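Local coordinates for actin-related protein 8 (Homo sapiens, PDB 4FO0) that binds ATP, has low basal ATPase activity without polymerising, and is a proposed core subunit of the INO80 chromatin remodelling complex, at residues Q13-I18 / I29-D34; H152-R157 / A175-I180; L203-I208 / V232-V237. All blocks are in the same frame, centred on the assembly; numbering follows the deposited sequence.

In the fold
From the N terminus, contact 1 comes first. It closes the short hairpin of strands 17-21 and 26-31 at its open end. Contact 2 follows and closes a loop of 17 residues. It sets the segment 152-157 against helix 170-187. Contact 3 comes last and closes the beta-alpha-beta unit of strand 200-205, helix 211-225 and strand 229-234. The three follow in series; none nests in or crosses another. Contacts 1 and 3 reach the same mixed sheet, where strands 17-21 and 200-205 are neighbours. Contact 2 does not touch either one, but its helix 170-187 leads in the chain to strand 200-205. All three belong to the actin-like part of the chain.

Contact 1: residues Q13-I18 / I29-D34; sequences QSNFII and IGRATD
Asn15 holds CG anti to its backbone N (chi1 -172°), and Arg31 holds CG anti to its carbonyl carbon (chi1 -60°). The two side chains then run side by side and point the same way. They sit at the open end of a beta hairpin, strands 17-21 and 26-31, the first of the actin fold here. The amide and guanidinium planes are only 8° apart. Arg31 NH1 donates to Asn15 O at 3.1 Å, in the carbonyl plane and at the guanidinium edge. NH1 also bonds to Tyr199 OH, and NH2 makes a weak bond to Leu189 O; together they probably limit the turning of the group. Asn15 OD1 lies 3.3 Å from Arg31 CD and takes a weak hydrogen bond from Thr33 OG1. Ile18 and Arg31 form an antiparallel non-hydrogen-bonded pair. Ile18 CD1 meets Arg31 CG at 4.1 Å. Beyond the pair, Ala32 N bonds to Ile17 O at 2.8 Å. A type I turn runs from Arg31 to Asp34, and Asp34 OD2 accepts from Arg31 N. Helix 553-563 packs on Ile17 and Ala32 through Ala562 and Ala559. Ile17 CB lies 4.2 Å from Ala32 CB.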
# COMPACT_ATOMS: atom_id res chain seq x y z
N GLN A 13 -10.34 -17.19 23.07
CA GLN A 13 -8.91 -17.04 22.81
C GLN A 13 -8.54 -15.91 21.86
O GLN A 13 -7.62 -15.13 22.12
CB GLN A 13 -8.35 -18.32 22.21
CG GLN A 13 -8.03 -19.40 23.19
CD GLN A 13 -7.31 -20.55 22.52
OE1 GLN A 13 -6.24 -20.37 21.93
NE2 GLN A 13 -7.92 -21.73 22.59
N SER A 14 -9.24 -15.83 20.73
CA SER A 14 -8.88 -14.85 19.71
C SER A 14 -9.15 -13.41 20.14
O SER A 14 -8.88 -12.47 19.39
CB SER A 14 -9.58 -15.17 18.39
OG SER A 14 -10.99 -15.15 18.53
N ASN A 15 -9.71 -13.23 21.34
CA ASN A 15 -9.94 -11.90 21.86
C ASN A 15 -8.65 -11.37 22.47
O ASN A 15 -8.52 -10.18 22.72
CB ASN A 15 -11.06 -11.87 22.89
CG ASN A 15 -11.46 -10.44 23.31
OD1 ASN A 15 -11.93 -9.65 22.49
ND2 ASN A 15 -11.27 -10.11 24.59
N PHE A 16 -7.71 -12.28 22.69
CA PHE A 16 -6.45 -11.94 23.33
C PHE A 16 -5.27 -12.06 22.38
O PHE A 16 -4.11 -12.08 22.79
CB PHE A 16 -6.26 -12.79 24.57
CG PHE A 16 -7.23 -12.45 25.63
CD1 PHE A 16 -6.98 -11.39 26.49
CD2 PHE A 16 -8.44 -13.12 25.72
CE1 PHE A 16 -7.90 -11.03 27.45
CE2 PHE A 16 -9.36 -12.77 26.68
CZ PHE A 16 -9.10 -11.72 27.54
N ILE A 17 -5.58 -12.10 21.09
CA ILE A 17 -4.55 -12.10 20.09
C ILE A 17 -4.65 -10.84 19.23
O ILE A 17 -5.67 -10.62 18.57
CB ILE A 17 -4.65 -13.35 19.24
CG1 ILE A 17 -4.32 -14.56 20.13
CG2 ILE A 17 -3.75 -13.24 18.03
CD1 ILE A 17 -4.59 -15.88 19.47
N ILE A 18 -3.62 -10.00 19.29
CA ILE A 18 -3.58 -8.79 18.45
C ILE A 18 -2.94 -9.08 17.10
O ILE A 18 -1.82 -9.60 17.03
CB ILE A 18 -2.80 -7.66 19.09
CG1 ILE A 18 -3.43 -7.24 20.43
CG2 ILE A 18 -2.78 -6.47 18.16
CD1 ILE A 18 -4.82 -6.74 20.28
N ILE A 29 -4.57 -2.78 12.39
CA ILE A 29 -4.35 -3.43 13.68
C ILE A 29 -5.67 -3.70 14.40
O ILE A 29 -6.61 -2.90 14.32
CB ILE A 29 -3.40 -2.59 14.55
CG1 ILE A 29 -3.08 -3.30 15.85
CG2 ILE A 29 -3.98 -1.20 14.83
CD1 ILE A 29 -1.92 -2.67 16.60
N GLY A 30 -5.77 -4.84 15.08
CA GLY A 30 -6.98 -5.20 15.80
C GLY A 30 -6.90 -6.54 16.49
O GLY A 30 -5.93 -7.27 16.32
N ARG A 31 -7.92 -6.87 17.29
CA ARG A 31 -8.03 -8.21 17.87
C ARG A 31 -8.43 -9.19 16.78
O ARG A 31 -9.17 -8.84 15.84
CB ARG A 31 -9.11 -8.25 18.95
CG ARG A 31 -8.90 -7.34 20.12
CD ARG A 31 -10.15 -7.27 20.95
NE ARG A 31 -10.12 -6.15 21.88
CZ ARG A 31 -9.74 -6.24 23.16
NH1 ARG A 31 -9.36 -7.40 23.67
NH2 ARG A 31 -9.75 -5.15 23.93
N ALA A 32 -7.95 -10.42 16.89
CA ALA A 32 -8.32 -11.46 15.93
C ALA A 32 -9.85 -11.67 15.85
O ALA A 32 -10.35 -12.26 14.91
CB ALA A 32 -7.61 -12.76 16.26
N THR A 33 -10.58 -11.17 16.84
CA THR A 33 -12.03 -11.26 16.84
C THR A 33 -12.72 -10.09 16.16
O THR A 33 -13.88 -10.20 15.75
CB THR A 33 -12.60 -11.42 18.27
OG1 THR A 33 -12.05 -10.41 19.13
CG2 THR A 33 -12.25 -12.78 18.81
N ASP A 34 -12.03 -8.96 16.04
CA ASP A 34 -12.62 -7.80 15.36
C ASP A 34 -12.95 -8.18 13.91
O ASP A 34 -12.24 -8.98 13.28
CB ASP A 34 -11.71 -6.57 15.46
CG ASP A 34 -11.50 -6.10 16.91
OD1 ASP A 34 -12.40 -6.35 17.75
OD2 ASP A 34 -10.46 -5.47 17.22

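Contact 2: residues H152-R157 / A175-I180; sequences HWPIRR and ADIEVI
Pro154 meets helix 170-187 through its ring, which faces Asp176, Ile177 and Ile180. In the actin fold the matching segment probably leads from subdomain 2 back to subdomain 1, and here it runs on from strand 149-152. The contact is buried and apolar at its centre. No hydrogen bond joins the two segments.

Pro154 and Ile180 reach toward each other tip to tip. Ile180 is extended at chi2 (173°), which carries CD1 out from the helix to within 3.5 Å of Pro154 CG. Ile177 instead crosses the proline ring obliquely. Its CG1 lies 4.0 Å from Pro154 CB, while the modelled place of its CD1 is doubtful. Asp176 adds its CB, 4.1 Å from Pro154 CG. Asp176, Ile177 and Ile180, on one side of the helix, all meet the ring. Ile177 also packs on His42 and Met220, and Ile180 on Val136.

Beside the proline, His152 and Asp176 meet. Their side chains cross, with ring and carboxylate planes 33° apart. Asp176 OD2 comes to 3.9 Å from His152 CB, but its charged end is not paired with the imidazole. Asp176 OD1 forms a salt bridge with Arg46 NE, and this probably holds the carboxylate in place. The His152 ring itself meets the ring of Tyr56.

The far end of the segment approaches the nucleotide site. Arg156 NH2 bonds to the backbone O of Ser24, an ATP-binding residue. Pro154 stands farther off, its side chain about 9 Å from that of Ser24. Arg156 NE donates to Ile155 O at an N-H...O angle of 168°. One face of its guanidinium rests on Trp153, with Trp153 CB 3.3 Å above the plane and over its centre.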
# COMPACT_ATOMS: atom_id res chain seq x y z
N HIS A 152 7.44 11.99 10.50
CA HIS A 152 8.13 10.73 10.20
C HIS A 152 7.17 9.61 9.80
O HIS A 152 6.20 9.31 10.51
CB HIS A 152 9.00 10.28 11.39
CG HIS A 152 10.07 11.26 11.75
ND1 HIS A 152 10.00 12.07 12.87
CD2 HIS A 152 11.24 11.57 11.14
CE1 HIS A 152 11.07 12.84 12.92
NE2 HIS A 152 11.84 12.55 11.88
N TRP A 153 7.46 9.02 8.65
CA TRP A 153 6.82 7.79 8.22
C TRP A 153 7.84 6.68 8.41
O TRP A 153 8.78 6.57 7.63
CB TRP A 153 6.46 7.87 6.75
CG TRP A 153 5.46 8.92 6.40
CD1 TRP A 153 5.71 10.21 6.05
CD2 TRP A 153 4.03 8.76 6.34
NE1 TRP A 153 4.53 10.87 5.77
CE2 TRP A 153 3.49 10.00 5.94
CE3 TRP A 153 3.16 7.69 6.58
CZ2 TRP A 153 2.11 10.20 5.78
CZ3 TRP A 153 1.79 7.89 6.42
CH2 TRP A 153 1.28 9.13 6.03
N PRO A 154 7.67 5.86 9.45
CA PRO A 154 8.63 4.81 9.81
C PRO A 154 8.81 3.77 8.71
O PRO A 154 9.78 3.02 8.72
CB PRO A 154 7.98 4.15 11.03
CG PRO A 154 7.10 5.21 11.59
CD PRO A 154 6.57 5.96 10.41
N ILE A 155 7.88 3.72 7.77
CA ILE A 155 7.99 2.77 6.69
C ILE A 155 7.81 3.46 5.34
O ILE A 155 6.90 4.26 5.15
CB ILE A 155 6.99 1.62 6.87
CG1 ILE A 155 7.24 0.96 8.22
CG2 ILE A 155 7.10 0.61 5.72
CD1 ILE A 155 6.34 -0.20 8.49
N ARG A 156 8.71 3.14 4.41
CA ARG A 156 8.68 3.69 3.06
C ARG A 156 8.94 2.55 2.10
O ARG A 156 9.84 1.73 2.33
CB ARG A 156 9.76 4.77 2.85
CG ARG A 156 9.67 6.00 3.76
CD ARG A 156 8.55 6.96 3.35
NE ARG A 156 7.24 6.44 3.72
CZ ARG A 156 6.08 7.04 3.47
NH1 ARG A 156 6.05 8.20 2.83
NH2 ARG A 156 4.94 6.46 3.86
N ARG A 157 8.15 2.48 1.04
CA ARG A 157 8.34 1.43 0.04
C ARG A 157 8.45 0.06 0.70
O ARG A 157 9.23 -0.79 0.26
CB ARG A 157 9.58 1.73 -0.81
CG ARG A 157 9.27 2.60 -2.02
CD ARG A 157 10.53 3.00 -2.78
NE ARG A 157 11.08 4.28 -2.32
CZ ARG A 157 10.39 5.42 -2.33
NH1 ARG A 157 9.12 5.46 -2.75
NH2 ARG A 157 10.98 6.53 -1.89
N ALA A 175 11.65 3.24 17.74
CA ALA A 175 10.98 3.95 18.81
C ALA A 175 9.68 4.56 18.30
O ALA A 175 8.67 4.59 19.01
CB ALA A 175 11.88 5.01 19.38
N ASP A 176 9.72 5.03 17.05
CA ASP A 176 8.54 5.58 16.40
C ASP A 176 7.49 4.51 16.15
O ASP A 176 6.30 4.75 16.37
CB ASP A 176 8.93 6.28 15.09
CG ASP A 176 9.74 7.57 15.32
OD1 ASP A 176 9.84 8.00 16.50
OD2 ASP A 176 10.28 8.15 14.34
N ILE A 177 7.92 3.33 15.70
CA ILE A 177 7.00 2.21 15.54
C ILE A 177 6.31 1.92 16.86
O ILE A 177 5.09 1.82 16.92
CB ILE A 177 7.70 0.94 15.09
CG1 ILE A 177 8.34 1.17 13.72
CG2 ILE A 177 6.72 -0.24 15.02
CD1 ILE A 177 7.38 1.71 12.75
N GLU A 178 7.11 1.80 17.91
CA GLU A 178 6.56 1.45 19.21
C GLU A 178 5.55 2.48 19.68
O GLU A 178 4.47 2.14 20.14
CB GLU A 178 7.65 1.27 20.25
CG GLU A 178 7.08 1.13 21.65
CD GLU A 178 8.07 0.57 22.64
OE1 GLU A 178 9.28 0.50 22.31
OE2 GLU A 178 7.64 0.20 23.76
N VAL A 179 5.91 3.75 19.56
CA VAL A 179 4.98 4.80 19.94
C VAL A 179 3.69 4.73 19.10
O VAL A 179 2.59 4.79 19.64
CB VAL A 179 5.62 6.18 19.84
CG1 VAL A 179 4.57 7.27 20.05
CG2 VAL A 179 6.73 6.30 20.87
N ILE A 180 3.84 4.58 17.78
CA ILE A 180 2.66 4.50 16.93
C ILE A 180 1.80 3.27 17.26
O ILE A 180 0.58 3.38 17.42
CB ILE A 180 3.04 4.50 15.44
CG1 ILE A 180 3.73 5.81 15.06
CG2 ILE A 180 1.81 4.30 14.56
CD1 ILE A 180 4.29 5.80 13.63

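Contact 3: residues L203-I208 / V232-V237; sequences LLIPDI and VHQESV
Strands 203-205 and 232-234 are parallel neighbours in a beta-alpha-beta unit, and the contact continues past their ends to the start of helix 235-243. Their sheet is one of the two large mixed sheets; in the actin fold the nucleotide lies in the cleft between the domains built on them. The two short strands approach to 4.6 Å, with their directions 35° apart.

The ladder has three backbone bonds. His233 N donates to Leu203 O, Ile205 N to His233 O, and Glu235 N to Ile205 O. The last one ties the first residue of the helix to the end of strand 200-205, just after Gln234 at the N-cap.

Ile205 and Val232 carry the apolar part. Their side chains cross at about a right angle. Ile205 CG1 lies between its backbone N and carbonyl carbon (chi1 68°), while CG2 and CD1 touch Val232 CG1 at 3.5 and 3.6 Å. An alanine at Ile205 would probably leave Val232 CG1 without these partners and open a gap between the two side chains.

Beyond the strands the contact turns polar. Ser236 OG donates to Asp207 OD1, a bond modelled as very short. Asp207 OD1 also bonds to Ser268 OG. Glu235 OE1 lies beside Pro206, 3.1 Å from Pro206 CA. Glu235 OE2 bonds to His21 NE2. The Glu235 side chain is about 4 Å from the bound magnesium ion and about 6 Å from ATP, so this end of the unit lies beside the nucleotide site.

Leu204 is joined to strand 17-21 by a backbone bond with Ile20. Leu204 packs on Ala554 and His233 on Leu561, both of helix 553-563, while Cys238 of helix 235-243 touches both Leu204 and His233.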
# COMPACT_ATOMS: atom_id res chain seq x y z
N LEU A 203 2.19 -10.93 13.90
CA LEU A 203 2.83 -9.91 13.09
C LEU A 203 2.98 -10.32 11.63
O LEU A 203 3.69 -11.28 11.31
CB LEU A 203 4.21 -9.57 13.66
CG LEU A 203 5.03 -8.52 12.88
CD1 LEU A 203 4.29 -7.19 12.77
CD2 LEU A 203 6.39 -8.29 13.50
N LEU A 204 2.33 -9.58 10.73
CA LEU A 204 2.49 -9.82 9.31
C LEU A 204 3.72 -9.09 8.81
O LEU A 204 3.95 -7.93 9.16
CB LEU A 204 1.29 -9.31 8.55
CG LEU A 204 0.14 -10.26 8.32
CD1 LEU A 204 -0.39 -10.79 9.65
CD2 LEU A 204 -0.93 -9.52 7.54
N ILE A 205 4.51 -9.77 7.98
CA ILE A 205 5.71 -9.17 7.44
C ILE A 205 5.74 -9.31 5.93
O ILE A 205 5.04 -10.15 5.36
CB ILE A 205 6.98 -9.80 8.03
CG1 ILE A 205 7.13 -11.25 7.55
CG2 ILE A 205 6.93 -9.76 9.52
CD1 ILE A 205 8.42 -11.87 7.98
N PRO A 206 6.56 -8.49 5.26
CA PRO A 206 6.64 -8.54 3.80
C PRO A 206 7.05 -9.92 3.33
O PRO A 206 7.72 -10.67 4.04
CB PRO A 206 7.74 -7.54 3.47
CG PRO A 206 7.88 -6.66 4.70
CD PRO A 206 7.52 -7.55 5.86
N ASP A 207 6.65 -10.25 2.11
CA ASP A 207 7.02 -11.50 1.47
C ASP A 207 8.55 -11.66 1.38
O ASP A 207 9.10 -12.68 1.79
CB ASP A 207 6.39 -11.52 0.08
CG ASP A 207 6.31 -12.91 -0.49
OD1 ASP A 207 6.06 -13.85 0.30
OD2 ASP A 207 6.50 -13.04 -1.71
N ILE A 208 9.21 -10.65 0.81
CA ILE A 208 10.67 -10.49 0.90
C ILE A 208 10.94 -9.57 2.09
O ILE A 208 10.63 -8.38 2.05
CB ILE A 208 11.25 -9.88 -0.40
CG1 ILE A 208 11.03 -10.82 -1.59
CG2 ILE A 208 12.72 -9.60 -0.28
CD1 ILE A 208 11.27 -10.17 -2.93
N VAL A 232 5.08 -14.71 13.71
CA VAL A 232 5.38 -13.91 12.55
C VAL A 232 5.01 -14.68 11.30
O VAL A 232 5.28 -15.87 11.20
CB VAL A 232 6.87 -13.55 12.50
CG1 VAL A 232 7.19 -12.86 11.21
CG2 VAL A 232 7.22 -12.67 13.67
N HIS A 233 4.36 -14.02 10.35
CA HIS A 233 4.09 -14.65 9.07
C HIS A 233 4.14 -13.65 7.93
O HIS A 233 4.03 -12.45 8.14
CB HIS A 233 2.74 -15.36 9.11
CG HIS A 233 2.74 -16.67 8.40
ND1 HIS A 233 3.64 -16.98 7.40
CD2 HIS A 233 1.95 -17.77 8.56
CE1 HIS A 233 3.40 -18.21 6.97
NE2 HIS A 233 2.38 -18.71 7.65
N GLN A 234 4.31 -14.15 6.71
CA GLN A 234 4.37 -13.29 5.55
C GLN A 234 2.99 -12.83 5.14
O GLN A 234 2.03 -13.59 5.20
CB GLN A 234 5.02 -14.02 4.40
CG GLN A 234 6.37 -14.53 4.75
CD GLN A 234 6.85 -15.53 3.76
OE1 GLN A 234 7.65 -15.22 2.89
NE2 GLN A 234 6.33 -16.75 3.87
N GLU A 235 2.91 -11.57 4.71
CA GLU A 235 1.63 -10.99 4.38
C GLU A 235 1.03 -11.70 3.15
O GLU A 235 -0.18 -11.77 2.99
CB GLU A 235 1.75 -9.46 4.19
CG GLU A 235 2.53 -9.02 2.94
CD GLU A 235 3.14 -7.60 3.04
OE1 GLU A 235 4.16 -7.35 2.34
OE2 GLU A 235 2.62 -6.73 3.77
N SER A 236 1.89 -12.26 2.31
CA SER A 236 1.42 -12.96 1.11
C SER A 236 0.68 -14.25 1.45
O SER A 236 -0.38 -14.54 0.89
CB SER A 236 2.60 -13.26 0.19
OG SER A 236 3.66 -13.83 0.93
N VAL A 237 1.23 -15.05 2.37
CA VAL A 237 0.57 -16.27 2.76
C VAL A 237 -0.74 -15.93 3.48
O VAL A 237 -1.77 -16.57 3.24
CB VAL A 237 1.45 -17.12 3.67
CG1 VAL A 237 0.68 -18.33 4.15
CG2 VAL A 237 2.71 -17.52 2.95